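Cellobiose 2-epimerase (Spirochaeta thermophila DSM 6192, PDB 5ZIG) probably catalyses the reversible 2-epimerisation of cellobiose to beta-D-glucosyl-(1->4)-D-mannose, within the N-acylglucosamine 2-epimerase family. Local coordinates at residues T185-T190 / A243-G248; T226-A229 / H233-L236. One frame throughout, in Å; residues are numbered along the deposited sequence.

Interaction 1: residues T185-T190 / A243-G248; sequences TPAPKT and APMGGG
Met245 reaches over to the loop 185-188 with the end of its thioether; of 243-248 it alone makes contact, through SD and CE. Its chain runs out extended at chi2 and then bends at chi3 (65°), which turns the methyl CE onto the backbone of the loop. CE lies 3.2 Å from Thr185 O and 3.4 Å from Pro186 O. The sulfur probably leaves this methyl slightly positive, which would suit two successive carbonyl oxygens. CE is also 3.6 Å from Ala187 CA. The sulfur packs beside it: Met245 SD is 3.9 Å from Ala187 CB and 3.8 Å from Pro188 CD, where the methionine and the proline ring cross at about a right angle. Alanine suits its buried place because its CB points at the thioether and a small methyl lets the sulfur come close to the main chain. The loop leads into strand 189-190, an outer strand of a small antiparallel sheet among the loops joining the helices of the (alpha/alpha)6 barrel; 237-238 lies between it and 244-245, and Tyr237 touches both Ala187 and Met245. Cut back to an alanine, Met245 would lose SD and CE, which is likely to open a gap beside Ala187 and Pro188. Thr185 gives its carbonyl to the tight part, but its exposed side chain is looser, CG2 4.3 Å from Met245 CE. The beta carbon of Pro186 points away from 243-248, and its side chain touches Pro177.

Interaction 2: residues T226-A229 / H233-L236; sequences THIA and HLGL
Gly235 N donates a hydrogen bond to Ile228 O, the carbonyl of the last residue of helix 211-228, at 2.8 Å and with an N-H...O angle of 155°. Leu234 CA approaches the same oxygen at 3.4 Å in a CA-H...O contact, so the returning chain meets this carbonyl twice. Glycine keeps the approach uncrowded: a beta carbon would point toward the helix end, 3.6 Å from Ile228 O. Beside the bond, three aliphatic side chains meet. In Ile228 the branch CG2 is the one that faces the returning chain: CG1 stays beside the backbone N and CG2 is anti to it, 4.1 Å from Leu234 CG, the two chains crossing obliquely. Leu234 has a less usual pair of torsions, chi1 -86° with chi2 59°, and its CD1 comes to 3.6 Å from Ala229 CB. Ala229 is where the chain leaves helical geometry, and its small methyl admits the leucine this close. Met191 of helix 191-208 touches both Ile228 and Leu234, placing the cluster between successive barrel helices. The beta carbon of His233 points away from the helix end; its ND1 is hydrogen-bonded to Asp254, as is the backbone N of Leu234. A helix-end carbonyl, which lacks an intrahelical donor by its position, thus finds one in the loop, and the apolar side chains beside it probably limit competition from water.

How the interactions relate
Followed from the N terminus, the chain first passes the loop 185-188 and strand 189-190, then runs through helices 191-208 and 211-228. Interaction 2 closes at the end of the second helix, where three intervening residues bring 233-236 back onto 226-229. Strand 237-238 comes next, and only with 243-248 does interaction 1 close its larger loop, which contains interaction 2 entirely; the two nest and do not cross. Their centres are 11 Å apart, and the segments also touch directly, Leu236 CD1 lying 3.1 Å from Gly247 O. Together they join the helix hairpin 191-228 to the small antiparallel sheet beside it.

Interaction 1: residues T185-T190 / A243-G248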
loop_
_atom_site.group_PDB
_atom_site.type_symbol
_atom_site.label_atom_id
_atom_site.label_comp_id
_atom_site.label_asym_id
_atom_site.label_seq_id
_atom_site.Cartn_x
_atom_site.Cartn_y
_atom_site.Cartn_z
ATOM N N THR A 185 -1.313 -23.173 -13.910
ATOM C CA THR A 185 0.097 -22.996 -13.703
ATOM C C THR A 185 0.317 -21.727 -12.936
ATOM O O THR A 185 -0.046 -20.669 -13.384
ATOM C CB THR A 185 0.828 -22.811 -15.022
ATOM O OG1 THR A 185 0.608 -23.927 -15.875
ATOM C CG2 THR A 185 2.263 -22.655 -14.763
ATOM N N PRO A 186 0.962 -21.845 -11.802
ATOM C CA PRO A 186 1.159 -20.673 -10.941
ATOM C C PRO A 186 2.144 -19.693 -11.569
ATOM O O PRO A 186 2.995 -20.059 -12.390
ATOM C CB PRO A 186 1.697 -21.274 -9.632
ATOM C CG PRO A 186 2.298 -22.601 -10.036
ATOM C CD PRO A 186 1.554 -23.081 -11.249
ATOM N N ALA A 187 1.997 -18.421 -11.191
ATOM C CA ALA A 187 2.786 -17.366 -11.826
ATOM C C ALA A 187 4.076 -17.130 -11.047
ATOM O O ALA A 187 4.029 -16.960 -9.821
ATOM C CB ALA A 187 1.982 -16.069 -11.909
ATOM N N PRO A 188 5.242 -17.148 -11.699
ATOM C CA PRO A 188 6.486 -16.868 -10.964
ATOM C C PRO A 188 6.652 -15.403 -10.583
ATOM O O PRO A 188 7.410 -15.114 -9.644
ATOM C CB PRO A 188 7.587 -17.328 -11.940
ATOM C CG PRO A 188 6.875 -18.195 -12.973
ATOM C CD PRO A 188 5.511 -17.569 -13.084
ATOM N N LYS A 189 5.952 -14.477 -11.250
ATOM C CA LYS A 189 6.045 -13.057 -10.923
ATOM C C LYS A 189 4.661 -12.398 -10.933
ATOM O O LYS A 189 3.769 -12.794 -11.693
ATOM C CB LYS A 189 6.990 -12.348 -11.904
ATOM C CG LYS A 189 8.450 -12.757 -11.757
ATOM C CD LYS A 189 9.278 -12.384 -12.976
ATOM C CE LYS A 189 10.745 -12.802 -12.764
ATOM N NZ LYS A 189 11.620 -12.508 -13.941
ATOM N N THR A 190 4.487 -11.385 -10.074
ATOM C CA THR A 190 3.235 -10.633 -9.991
ATOM C C THR A 190 3.523 -9.127 -9.971
ATOM O O THR A 190 4.528 -8.684 -9.396
ATOM C CB THR A 190 2.386 -11.047 -8.728
ATOM O OG1 THR A 190 3.033 -10.619 -7.521
ATOM C CG2 THR A 190 2.156 -12.565 -8.660
ATOM N N ALA A 243 6.305 -13.018 -19.885
ATOM C CA ALA A 243 5.116 -13.269 -20.670
ATOM C C ALA A 243 3.878 -13.094 -19.789
ATOM O O ALA A 243 3.872 -13.525 -18.624
ATOM C CB ALA A 243 5.166 -14.677 -21.277
ATOM N N PRO A 244 2.825 -12.449 -20.298
ATOM C CA PRO A 244 1.581 -12.315 -19.526
ATOM C C PRO A 244 0.940 -13.661 -19.211
ATOM O O PRO A 244 0.838 -14.541 -20.066
ATOM C CB PRO A 244 0.690 -11.484 -20.453
ATOM C CG PRO A 244 1.669 -10.742 -21.319
ATOM C CD PRO A 244 2.785 -11.672 -21.549
ATOM N N MET A 245 0.487 -13.816 -17.973
ATOM C CA MET A 245 -0.273 -14.995 -17.583
ATOM C C MET A 245 -1.660 -14.574 -17.113
ATOM O O MET A 245 -1.806 -13.558 -16.427
ATOM C CB MET A 245 0.443 -15.778 -16.482
ATOM C CG MET A 245 1.755 -16.391 -16.930
ATOM S SD MET A 245 2.694 -17.091 -15.556
ATOM C CE MET A 245 1.615 -18.428 -15.019
ATOM N N GLY A 246 -2.673 -15.355 -17.493
ATOM C CA GLY A 246 -4.033 -15.030 -17.102
ATOM C C GLY A 246 -4.461 -13.687 -17.654
ATOM O O GLY A 246 -4.091 -13.293 -18.764
ATOM N N GLY A 247 -5.244 -12.962 -16.874
ATOM C CA GLY A 247 -5.670 -11.648 -17.301
ATOM C C GLY A 247 -6.295 -10.868 -16.170
ATOM O O GLY A 247 -6.068 -11.152 -14.994
ATOM N N GLY A 248 -7.081 -9.871 -16.544
ATOM C CA GLY A 248 -7.856 -9.106 -15.590
ATOM C C GLY A 248 -7.220 -7.769 -15.258
ATOM O O GLY A 248 -6.043 -7.508 -15.525
#

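Interaction 2: residues T226-A229 / H233-L236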
loop_
_atom_site.group_PDB
_atom_site.type_symbol
_atom_site.label_atom_id
_atom_site.label_comp_id
_atom_site.label_asym_id
_atom_site.label_seq_id
_atom_site.Cartn_x
_atom_site.Cartn_y
_atom_site.Cartn_z
ATOM N N THR A 226 7.994 -1.367 -19.301
ATOM C CA THR A 226 8.108 -2.298 -20.421
ATOM C C THR A 226 7.217 -3.523 -20.271
ATOM O O THR A 226 6.573 -3.935 -21.239
ATOM C CB THR A 226 9.564 -2.770 -20.614
ATOM O OG1 THR A 226 10.456 -1.652 -20.701
ATOM C CG2 THR A 226 9.680 -3.593 -21.879
ATOM N N HIS A 227 7.195 -4.144 -19.090
ATOM C CA HIS A 227 6.491 -5.410 -18.943
ATOM C C HIS A 227 5.153 -5.266 -18.219
ATOM O O HIS A 227 4.159 -5.853 -18.655
ATOM C CB HIS A 227 7.370 -6.445 -18.210
ATOM C CG HIS A 227 8.664 -6.757 -18.908
ATOM N ND1 HIS A 227 8.722 -7.282 -20.186
ATOM C CD2 HIS A 227 9.950 -6.617 -18.505
ATOM C CE1 HIS A 227 9.986 -7.435 -20.544
ATOM N NE2 HIS A 227 10.753 -7.041 -19.544
ATOM N N ILE A 228 5.086 -4.494 -17.138
ATOM C CA ILE A 228 3.898 -4.502 -16.293
ATOM C C ILE A 228 2.844 -3.526 -16.793
ATOM O O ILE A 228 1.666 -3.873 -16.906
ATOM C CB ILE A 228 4.279 -4.220 -14.826
ATOM C CG1 ILE A 228 5.301 -5.269 -14.362
ATOM C CG2 ILE A 228 3.004 -4.186 -13.963
ATOM C CD1 ILE A 228 5.475 -5.413 -12.849
ATOM N N ALA A 229 3.249 -2.302 -17.123
ATOM C CA ALA A 229 2.320 -1.243 -17.517
ATOM C C ALA A 229 2.721 -0.641 -18.860
ATOM O O ALA A 229 2.987 0.560 -18.952
ATOM C CB ALA A 229 2.276 -0.165 -16.436
ATOM N N HIS A 233 -3.270 -0.210 -18.579
ATOM C CA HIS A 233 -3.564 -1.004 -17.398
ATOM C C HIS A 233 -2.338 -1.821 -17.019
ATOM O O HIS A 233 -1.529 -2.205 -17.869
ATOM C CB HIS A 233 -4.764 -1.920 -17.626
ATOM C CG HIS A 233 -6.004 -1.187 -18.036
ATOM N ND1 HIS A 233 -6.872 -0.627 -17.123
ATOM C CD2 HIS A 233 -6.516 -0.913 -19.261
ATOM C CE1 HIS A 233 -7.869 -0.045 -17.766
ATOM N NE2 HIS A 233 -7.676 -0.203 -19.064
ATOM N N LEU A 234 -2.205 -2.070 -15.724
ATOM C CA LEU A 234 -1.108 -2.863 -15.211
ATOM C C LEU A 234 -1.481 -4.328 -15.324
ATOM O O LEU A 234 -2.472 -4.758 -14.719
ATOM C CB LEU A 234 -0.824 -2.518 -13.760
ATOM C CG LEU A 234 0.097 -1.370 -13.428
ATOM C CD1 LEU A 234 -0.454 -0.078 -14.032
ATOM C CD2 LEU A 234 0.169 -1.308 -11.920
ATOM N N GLY A 235 -0.691 -5.086 -16.087
ATOM C CA GLY A 235 -0.880 -6.525 -16.124
ATOM C C GLY A 235 -0.764 -7.132 -14.739
ATOM O O GLY A 235 -0.074 -6.612 -13.861
ATOM N N LEU A 236 -1.446 -8.253 -14.538
ATOM C CA LEU A 236 -1.441 -8.841 -13.204
ATOM C C LEU A 236 -0.301 -9.837 -12.997
ATOM O O LEU A 236 0.472 -9.704 -12.043
ATOM C CB LEU A 236 -2.793 -9.512 -12.929
ATOM C CG LEU A 236 -3.990 -8.559 -12.852
ATOM C CD1 LEU A 236 -5.275 -9.316 -12.585
ATOM C CD2 LEU A 236 -3.769 -7.502 -11.784
#